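Local coordinates for protein flavin prenyltransferase PAD1, mitochondrial (Aspergillus niger, PDB 6QLG) that probably transfers a dimethylallyl group from dimethylallyl phosphate to reduced FMN, making the prenylated flavin cofactor used by the decarboxylase FDC1, at residues L55-L60 and T86-S91. Numbering follows the deposited sequence.
Sequences LGIKVL and TDYHPS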
loop_
_atom_site.group_PDB
_atom_site.type_symbol
_atom_site.label_atom_id
_atom_site.label_comp_id
_atom_site.label_asym_id
_atom_site.label_seq_id
_atom_site.Cartn_x
_atom_site.Cartn_y
_atom_site.Cartn_z
ATOM N N LEU B 55 10.337 24.668 -27.105
ATOM C CA LEU B 55 10.599 24.825 -25.677
ATOM C C LEU B 55 12.057 24.524 -25.350
ATOM O O LEU B 55 12.699 25.268 -24.598
ATOM C CB LEU B 55 9.671 23.919 -24.865
ATOM C CG LEU B 55 8.164 24.165 -24.972
ATOM C CD1 LEU B 55 7.393 23.105 -24.197
ATOM C CD2 LEU B 55 7.808 25.556 -24.479
ATOM N N GLY B 56 12.600 23.442 -25.911
ATOM C CA GLY B 56 13.993 23.114 -25.656
ATOM C C GLY B 56 14.954 24.079 -26.326
ATOM O O GLY B 56 16.000 24.419 -25.764
ATOM N N ILE B 57 14.616 24.530 -27.536
ATOM C CA ILE B 57 15.462 25.499 -28.229
ATOM C C ILE B 57 15.561 26.789 -27.424
ATOM O O ILE B 57 16.651 27.352 -27.253
ATOM C CB ILE B 57 14.928 25.754 -29.651
ATOM C CG1 ILE B 57 15.157 24.527 -30.536
ATOM C CG2 ILE B 57 15.592 26.979 -30.263
ATOM C CD1 ILE B 57 14.273 24.487 -31.766
ATOM N N LYS B 58 14.432 27.268 -26.898
ATOM C CA LYS B 58 14.452 28.515 -26.142
ATOM C C LYS B 58 15.126 28.349 -24.787
ATOM O O LYS B 58 15.660 29.322 -24.241
ATOM C CB LYS B 58 13.031 29.051 -25.978
ATOM C CG LYS B 58 12.414 29.521 -27.284
ATOM C CD LYS B 58 11.423 30.645 -27.056
ATOM C CE LYS B 58 11.458 31.647 -28.196
ATOM N NZ LYS B 58 11.671 33.032 -27.692
ATOM N N VAL B 59 15.118 27.136 -24.227
ATOM C CA VAL B 59 15.864 26.899 -22.995
ATOM C C VAL B 59 17.362 27.028 -23.251
ATOM O O VAL B 59 18.091 27.643 -22.463
ATOM C CB VAL B 59 15.502 25.524 -22.401
ATOM C CG1 VAL B 59 16.570 25.070 -21.419
ATOM C CG2 VAL B 59 14.140 25.583 -21.713
ATOM N N LEU B 60 17.843 26.461 -24.362
ATOM C CA LEU B 60 19.260 26.566 -24.697
ATOM C C LEU B 60 19.672 28.021 -24.901
ATOM O O LEU B 60 20.750 28.437 -24.462
ATOM C CB LEU B 60 19.566 25.743 -25.948
ATOM C CG LEU B 60 19.616 24.222 -25.797
ATOM C CD1 LEU B 60 19.631 23.551 -27.162
ATOM C CD2 LEU B 60 20.826 23.804 -24.981
ATOM N N THR B 86 9.679 23.297 -36.349
ATOM C CA THR B 86 10.427 24.539 -36.286
ATOM C C THR B 86 11.125 24.783 -37.615
ATOM O O THR B 86 11.168 23.917 -38.493
ATOM C CB THR B 86 11.461 24.512 -35.150
ATOM O OG1 THR B 86 12.650 23.852 -35.604
ATOM C CG2 THR B 86 10.912 23.769 -33.935
ATOM N N ASP B 87 11.670 25.987 -37.756
ATOM C CA ASP B 87 12.541 26.316 -38.875
ATOM C C ASP B 87 13.992 25.961 -38.597
ATOM O O ASP B 87 14.856 26.217 -39.442
ATOM C CB ASP B 87 12.421 27.804 -39.215
ATOM C CG ASP B 87 11.011 28.194 -39.606
ATOM O OD1 ASP B 87 10.437 27.530 -40.495
ATOM O OD2 ASP B 87 10.474 29.157 -39.018
ATOM N N TYR B 88 14.274 25.381 -37.434
ATOM C CA TYR B 88 15.619 24.952 -37.099
ATOM C C TYR B 88 15.903 23.574 -37.683
ATOM O O TYR B 88 15.010 22.730 -37.811
ATOM C CB TYR B 88 15.812 24.898 -35.581
ATOM C CG TYR B 88 15.874 26.243 -34.893
ATOM C CD1 TYR B 88 14.737 27.026 -34.745
ATOM C CD2 TYR B 88 17.070 26.719 -34.371
ATOM C CE1 TYR B 88 14.792 28.252 -34.108
ATOM C CE2 TYR B 88 17.134 27.943 -33.732
ATOM C CZ TYR B 88 15.992 28.705 -33.603
ATOM O OH TYR B 88 16.050 29.924 -32.967
ATOM N N HIS B 89 17.137 23.364 -38.038
ATOM C CA HIS B 89 17.697 22.050 -38.284
ATOM C C HIS B 89 18.471 21.599 -37.052
ATOM O O HIS B 89 19.003 22.436 -36.316
ATOM C CB HIS B 89 18.624 22.074 -39.505
ATOM C CG HIS B 89 19.059 20.717 -39.965
ATOM N ND1 HIS B 89 20.200 20.102 -39.495
ATOM C CD2 HIS B 89 18.501 19.851 -40.845
ATOM C CE1 HIS B 89 20.330 18.920 -40.071
ATOM N NE2 HIS B 89 19.312 18.743 -40.893
ATOM N N PRO B 90 18.529 20.295 -36.766
ATOM C CA PRO B 90 19.277 19.843 -35.580
ATOM C C PRO B 90 20.690 20.397 -35.485
ATOM O O PRO B 90 21.173 20.642 -34.371
ATOM C CB PRO B 90 19.270 18.318 -35.736
ATOM C CG PRO B 90 17.978 18.040 -36.428
ATOM C CD PRO B 90 17.738 19.204 -37.366
ATOM N N SER B 91 21.370 20.619 -36.615
ATOM C CA SER B 91 22.690 21.240 -36.559
ATOM C C SER B 91 22.613 22.667 -36.030
ATOM O O SER B 91 23.528 23.118 -35.333
ATOM C CB SER B 91 23.349 21.218 -37.940
ATOM O OG SER B 91 22.527 21.843 -38.909
#
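T86, whose methyl group meets I57 across the contact, has its OG1 held by two backbone groups: Y88 N donates to T86 OG1 at 2.9 Å, closing an ST turn, and the hydroxyl also bonds to the carbonyl O of I82 in the preceding helix. Threonine suits this place because one branch is polar and the other is not. With OG1 set between the backbone N and the carbonyl carbon (chi1 83°), CG2 is left to face the helix, and I57 CD1 lies 4.1 Å from T86 CG2. The turn helps to set the backbone at Y88, whose ring lies with one face under I57. There the branched isoleucine spans the ring lengthwise: CD1 sits near the base, 3.9 Å from Y88 CG, while CG2 lies 3.8 Å from Y88 CZ. The CG2 methyl makes a CH-pi contact over one face, 21° off the ring normal. Tyrosine offers this flat apolar surface while remaining partly exposed; M54 and I61 of helix 53-65 also touch it. Beyond the tyrosine, H89 N-caps the next helix, S91 N donating to H89 ND1 at 3.2 Å, and P90 fits the first turn, where no backbone N-H is needed. Across the contact itself the packing is apolar, joining the helix after the first strand to the link between helices 76-85 and 90-95, within the Rossmann-like parallel alpha/beta fold of the UbiX/PAD1 flavoproteins.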